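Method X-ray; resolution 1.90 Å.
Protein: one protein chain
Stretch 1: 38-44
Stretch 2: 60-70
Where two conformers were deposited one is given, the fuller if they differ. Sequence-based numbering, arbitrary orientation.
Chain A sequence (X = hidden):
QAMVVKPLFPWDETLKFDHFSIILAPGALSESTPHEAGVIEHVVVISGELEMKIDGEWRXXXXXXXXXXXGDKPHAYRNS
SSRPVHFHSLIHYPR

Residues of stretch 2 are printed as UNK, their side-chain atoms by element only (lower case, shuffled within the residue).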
ATOM      1  N   GLY A  38       9.052   1.280 -19.072  1.00 25.91           N
ATOM      2  CA  GLY A  38       8.271   2.371 -18.475  1.00 26.71           C
ATOM      3  C   GLY A  38       7.467   2.021 -17.230  1.00 26.49           C
ATOM      4  O   GLY A  38       6.887   2.904 -16.594  1.00 28.08           O
ATOM      5  N   VAL A  39       7.390   0.739 -16.880  1.00 25.78           N
ATOM      6  CA  VAL A  39       6.684   0.340 -15.655  1.00 25.93           C
ATOM      7  C   VAL A  39       7.371   0.944 -14.421  1.00 26.18           C
ATOM      8  O   VAL A  39       8.610   0.985 -14.335  1.00 25.44           O
ATOM      9  CB  VAL A  39       6.636  -1.201 -15.524  1.00 26.28           C
ATOM     10  CG1 VAL A  39       6.391  -1.654 -14.088  1.00 27.16           C
ATOM     11  CG2 VAL A  39       5.600  -1.775 -16.475  1.00 25.83           C
ATOM     12  N   ILE A  40       6.561   1.446 -13.493  1.00 26.31           N
ATOM     13  CA  ILE A  40       7.065   1.964 -12.233  1.00 27.40           C
ATOM     14  C   ILE A  40       6.606   1.002 -11.133  1.00 25.99           C
ATOM     15  O   ILE A  40       5.467   0.566 -11.133  1.00 26.44           O
ATOM     16  CB  ILE A  40       6.564   3.371 -11.912  1.00 27.84           C
ATOM     17  CG1 ILE A  40       6.953   4.361 -13.003  1.00 29.55           C
ATOM     18  CG2 ILE A  40       7.105   3.835 -10.546  1.00 28.35           C
ATOM     19  CD1 ILE A  40       8.452   4.570 -13.187  1.00 30.37           C
ATOM     20  N   GLU A  41       7.521   0.671 -10.228  1.00 25.24           N
ATOM     21  CA  GLU A  41       7.235  -0.162  -9.089  1.00 25.75           C
ATOM     22  C   GLU A  41       7.506   0.590  -7.766  1.00 25.77           C
ATOM     23  O   GLU A  41       8.460   1.380  -7.661  1.00 25.47           O
ATOM     24  CB  GLU A  41       8.020  -1.483  -9.136  1.00 26.60           C
ATOM     25  CG  GLU A  41       7.788  -2.359  -7.905  1.00 27.27           C
ATOM     26  CD  GLU A  41       8.298  -3.796  -7.987  1.00 28.71           C
ATOM     27  OE1 GLU A  41       8.821  -4.229  -9.046  1.00 30.01           O
ATOM     28  OE2 GLU A  41       8.168  -4.506  -6.949  1.00 28.56           O
ATOM     29  N   HIS A  42       6.622   0.378  -6.789  1.00 25.03           N
ATOM     30  CA  HIS A  42       6.812   0.895  -5.431  1.00 24.95           C
ATOM     31  C   HIS A  42       6.833  -0.338  -4.529  1.00 24.98           C
ATOM     32  O   HIS A  42       6.013  -1.231  -4.675  1.00 26.83           O
ATOM     33  CB  HIS A  42       5.650   1.780  -4.932  1.00 25.54           C
ATOM     34  CG  HIS A  42       5.529   3.117  -5.591  1.00 26.70           C
ATOM     35  ND1 HIS A  42       4.961   3.287  -6.834  1.00 27.08           N
ATOM     36  CD2 HIS A  42       5.836   4.362  -5.144  1.00 27.24           C
ATOM     37  CE1 HIS A  42       4.948   4.573  -7.139  1.00 27.87           C
ATOM     38  NE2 HIS A  42       5.473   5.249  -6.130  1.00 27.50           N
ATOM     39  N   VAL A  43       7.775  -0.379  -3.611  1.00 24.09           N
ATOM     40  CA  VAL A  43       7.821  -1.408  -2.587  1.00 24.02           C
ATOM     41  C   VAL A  43       7.686  -0.664  -1.264  1.00 23.87           C
ATOM     42  O   VAL A  43       8.356   0.367  -1.055  1.00 23.25           O
ATOM     43  CB  VAL A  43       9.140  -2.188  -2.610  1.00 24.67           C
ATOM     44  CG1 VAL A  43       9.333  -3.006  -1.338  1.00 25.39           C
ATOM     45  CG2 VAL A  43       9.177  -3.105  -3.824  1.00 24.97           C
ATOM     46  N   VAL A  44       6.788  -1.155  -0.411  0.60 23.85           N
ATOM     47  CA  VAL A  44       6.580  -0.623   0.933  0.60 23.86           C
ATOM     48  C   VAL A  44       6.594  -1.813   1.877  0.60 23.66           C
ATOM     49  O   VAL A  44       5.877  -2.793   1.656  0.60 23.80           O
ATOM     50  CB  VAL A  44       5.227   0.105   1.080  0.60 25.02           C
ATOM     51  CG1 VAL A  44       5.013   0.561   2.522  0.60 25.59           C
ATOM     52  CG2 VAL A  44       5.149   1.287   0.128  0.60 25.61           C
ATOM     53  N   UNK A  60      18.438  -1.942   2.960  1.00 28.15           N
ATOM     54  CA  UNK A  60      17.487  -2.531   3.891  1.00 27.67           C
ATOM     55  C   UNK A  60      16.347  -1.544   4.129  1.00 27.32           C
ATOM     56  O   UNK A  60      16.583  -0.350   4.311  1.00 27.08           O
ATOM     57  c   UNK A  60      18.158  -2.887   5.225  1.00 29.10           C
ATOM     58  o   UNK A  60      19.252  -3.772   4.965  1.00 29.17           O
ATOM     59  c   UNK A  60      17.186  -3.563   6.163  1.00 28.26           C
ATOM     60  N   UNK A  61      15.126  -2.051   4.047  1.00 26.34           N
ATOM     61  CA  UNK A  61      13.903  -1.275   4.291  1.00 27.66           C
ATOM     62  C   UNK A  61      13.169  -1.837   5.489  1.00 27.17           C
ATOM     63  O   UNK A  61      13.006  -3.055   5.608  1.00 27.94           O
ATOM     64  c   UNK A  61      13.662   0.815   1.951  1.00 30.80           C
ATOM     65  c   UNK A  61      13.539  -0.693   1.808  1.00 29.21           C
ATOM     66  c   UNK A  61      13.005  -1.348   3.081  1.00 27.51           C
ATOM     67  c   UNK A  61      12.614  -1.032   0.656  1.00 30.30           C
ATOM     68  N   UNK A  62      12.725  -0.946   6.376  1.00 27.43           N
ATOM     69  CA  UNK A  62      11.995  -1.312   7.582  1.00 27.79           C
ATOM     70  C   UNK A  62      10.500  -0.949   7.386  1.00 27.10           C
ATOM     71  O   UNK A  62      10.158  -0.278   6.398  1.00 26.36           O
ATOM     72  c   UNK A  62      16.630  -1.921   9.478  1.00 33.99           C
ATOM     73  c   UNK A  62      12.609  -0.602   8.798  1.00 29.80           C
ATOM     74  o   UNK A  62      17.916  -2.319   9.662  1.00 37.96           O
ATOM     75  c   UNK A  62      14.022  -1.058   9.064  1.00 31.04           C
ATOM     76  c   UNK A  62      14.280  -2.228   9.787  1.00 31.41           C
ATOM     77  c   UNK A  62      16.399  -0.773   8.762  1.00 33.59           C
ATOM     78  c   UNK A  62      15.101  -0.353   8.546  1.00 32.06           C
ATOM     79  c   UNK A  62      15.577  -2.664   9.991  1.00 32.90           C
ATOM     80  N   UNK A  63       9.618  -1.387   8.309  1.00 26.39           N
ATOM     81  CA  UNK A  63       8.176  -1.121   8.171  1.00 26.91           C
ATOM     82  C   UNK A  63       7.822   0.319   7.854  1.00 28.00           C
ATOM     83  O   UNK A  63       8.337   1.232   8.475  1.00 27.68           O
ATOM     84  c   UNK A  63       8.529  -2.718   9.845  1.00 27.07           C
ATOM     85  c   UNK A  63       7.626  -1.553   9.519  1.00 27.32           C
ATOM     86  c   UNK A  63       9.875  -2.180   9.523  1.00 26.53           C
ATOM     87  N   UNK A  64       6.933   0.474   6.869  1.00 29.55           N
ATOM     88  CA  UNK A  64       6.456   1.758   6.351  1.00 29.96           C
ATOM     89  C   UNK A  64       7.523   2.558   5.588  1.00 30.38           C
ATOM     90  O   UNK A  64       7.283   3.703   5.201  1.00 29.99           O
ATOM     91  c   UNK A  64       5.695   2.579   7.414  1.00 32.91           C
ATOM     92  o   UNK A  64       3.828   1.109   6.942  1.00 32.60           O
ATOM     93  c   UNK A  64       4.252   2.087   7.615  1.00 34.15           C
ATOM     94  o   UNK A  64       3.531   2.700   8.434  1.00 38.32           O
ATOM     95  N   UNK A  65       8.669   1.924   5.312  1.00 28.66           N
ATOM     96  CA  UNK A  65       9.666   2.536   4.484  1.00 29.94           C
ATOM     97  C   UNK A  65       9.429   1.978   3.108  1.00 29.89           C
ATOM     98  O   UNK A  65       8.976   0.849   2.969  1.00 28.83           O
ATOM     99  c   UNK A  65      11.091   2.243   4.942  1.00 30.49           C
ATOM    100  o   UNK A  65      13.551   1.836   6.140  1.00 30.56           O
ATOM    101  n   UNK A  65      13.297   3.415   7.683  1.00 33.38           N
ATOM    102  c   UNK A  65      12.853   2.669   6.705  1.00 31.96           C
ATOM    103  c   UNK A  65      11.413   2.887   6.293  1.00 32.02           C
ATOM    104  N   UNK A  66       9.734   2.779   2.094  1.00 29.97           N
ATOM    105  CA  UNK A  66       9.518   2.371   0.728  1.00 29.34           C
ATOM    106  C   UNK A  66      10.485   2.948  -0.273  1.00 29.11           C
ATOM    107  O   UNK A  66      11.291   3.805   0.050  1.00 29.94           O
ATOM    108  N   UNK A  67      10.394   2.450  -1.497  1.00 28.02           N
ATOM    109  CA  UNK A  67      11.227   2.907  -2.582  1.00 28.08           C
ATOM    110  C   UNK A  67      10.429   2.822  -3.867  1.00 27.63           C
ATOM    111  O   UNK A  67       9.655   1.874  -4.066  1.00 27.09           O
ATOM    112  c   UNK A  67      12.282   0.595  -2.790  1.00 27.94           C
ATOM    113  c   UNK A  67      13.413   2.577  -3.832  1.00 29.48           C
ATOM    114  c   UNK A  67      12.545   2.092  -2.671  1.00 28.75           C
ATOM    115  N   UNK A  68      10.599   3.834  -4.715  1.00 27.89           N
ATOM    116  CA  UNK A  68       9.957   3.915  -6.018  1.00 27.22           C
ATOM    117  C   UNK A  68      11.053   3.752  -7.048  1.00 27.06           C
ATOM    118  O   UNK A  68      12.073   4.438  -6.974  1.00 25.76           O
ATOM    119  n   UNK A  68       9.043   7.316 -10.278  1.00 32.64           N
ATOM    120  c   UNK A  68       8.236   6.982  -7.552  1.00 30.43           C
ATOM    121  c   UNK A  68       9.326   5.281  -6.188  1.00 28.69           C
ATOM    122  n   UNK A  68       7.383   7.392  -8.657  1.00 31.20           N
ATOM    123  n   UNK A  68       6.916   8.012 -10.821  1.00 33.07           N
ATOM    124  c   UNK A  68       7.788   7.584  -9.912  1.00 33.26           C
ATOM    125  c   UNK A  68       8.566   5.509  -7.480  1.00 28.62           C
ATOM    126  N   UNK A  69      10.842   2.885  -8.039  1.00 26.36           N
ATOM    127  CA  UNK A  69      11.881   2.646  -9.022  1.00 25.88           C
ATOM    128  C   UNK A  69      11.348   2.082 -10.328  1.00 25.69           C
ATOM    129  O   UNK A  69      10.163   1.732 -10.448  1.00 25.49           O
ATOM    130  c   UNK A  69      11.222  -1.001  -6.363  1.00 24.90           C
ATOM    131  c   UNK A  69      11.256  -2.083  -7.241  1.00 25.00           C
ATOM    132  c   UNK A  69      12.350   0.375  -7.998  1.00 25.23           C
ATOM    133  c   UNK A  69      11.824  -1.929  -8.491  1.00 25.06           C
ATOM    134  c   UNK A  69      12.923   1.702  -8.425  1.00 26.20           C
ATOM    135  c   UNK A  69      11.772   0.218  -6.744  1.00 25.17           C
ATOM    136  c   UNK A  69      12.357  -0.703  -8.864  1.00 25.70           C
ATOM    137  N   UNK A  70      12.252   2.024 -11.311  1.00 25.59           N
ATOM    138  CA  UNK A  70      11.962   1.513 -12.635  1.00 26.17           C
ATOM    139  C   UNK A  70      11.826  -0.000 -12.555  1.00 25.75           C
ATOM    140  O   UNK A  70      12.815  -0.704 -12.353  1.00 26.19           O
ATOM    141  c   UNK A  70      13.074   1.905 -13.605  1.00 27.17           C
TER

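Position 60 has three side-chain atoms: a carbon carrying one oxygen and one carbon. It touches nothing on stretch 1. This is Thr60. Position 61 has four carbons, forked at the second. One branch end makes an apolar contact with Val43. The fork past CB makes it Leu61. CD1 of Leu61 lies 4.3 Å from CG1 of Val43.

Position 62 has one carbon, then a six-carbon ring bearing an oxygen. It is out of reach of stretch 1. This is Tyr62. At position 63 three carbons close a ring onto the backbone N, and the side chain does not reach stretch 1. The closed ring defines Pro63. Position 64 has two carbons, the second carrying two oxygens. The CA-to-CB bond points away from stretch 1, and the CA lies 4.3 Å from CG1 of Val44. This is Asp64, and both carboxylate oxygens are hydrogen-bonded elsewhere in the structure.

Position 65 has three carbons, the third carrying one oxygen and one nitrogen. Its CA-to-CB bond points away from stretch 1, and the side chain makes no close contact there. Its backbone O lies 3.5 Å from CA of Val44. That is Gln65. Its OE1 accepts a hydrogen bond from Tyr62 N at 2.9 Å. Gln65 N also donates a hydrogen bond to Tyr62 O at 2.9 Å, closing a type II turn.

Position 66 has no side-chain atoms, so it is Gly66. A CB here would clash with Val43 O, 2.8 Å away, and sit tight against CG2 of Val44.

Position 67 has one carbon carrying two more. Its side chain packs against Val43. The branch at CB with no oxygen gives Val67. CG1 of Val67 lies 4.2 Å from CB of Val43.

Position 68 runs three carbons, a nitrogen, then a carbon carrying two more nitrogens. The guanidinium identifies Arg68. Its CG packs over the face of the His42 ring, 3.4 Å from NE2, and lies 3.8 Å from CG2 of Ile40.

Position 69 has one carbon and a six-carbon ring without oxygen: Phe69. CB of Glu41 lies over the ring face, 4.1 Å from the centroid. CG2 of Val43 meets the ring edge, 3.9 Å from CE1. Position 70 has a single carbon and is Ala70, paired with Ile40.

The contact is an antiparallel strand pair. Glu41 N hydrogen-bonds to Phe69 O at 2.9 Å, and Phe69 N to Glu41 O at 2.8 Å. Val43 N hydrogen-bonds to Val67 O at 3.0 Å, and Val67 N to Val43 O at 2.9 Å. These bonds fix the register. Alternation then puts Glu41, Val43, Val67 and Phe69 on one face, and Ile40, His42, Val44, Arg68 and Ala70 on the other. Backbone hydrogen bonds hold the strands together, while side chains pack on both faces.

Stretch 2, residues 60-70: TLYPDQGVRFA
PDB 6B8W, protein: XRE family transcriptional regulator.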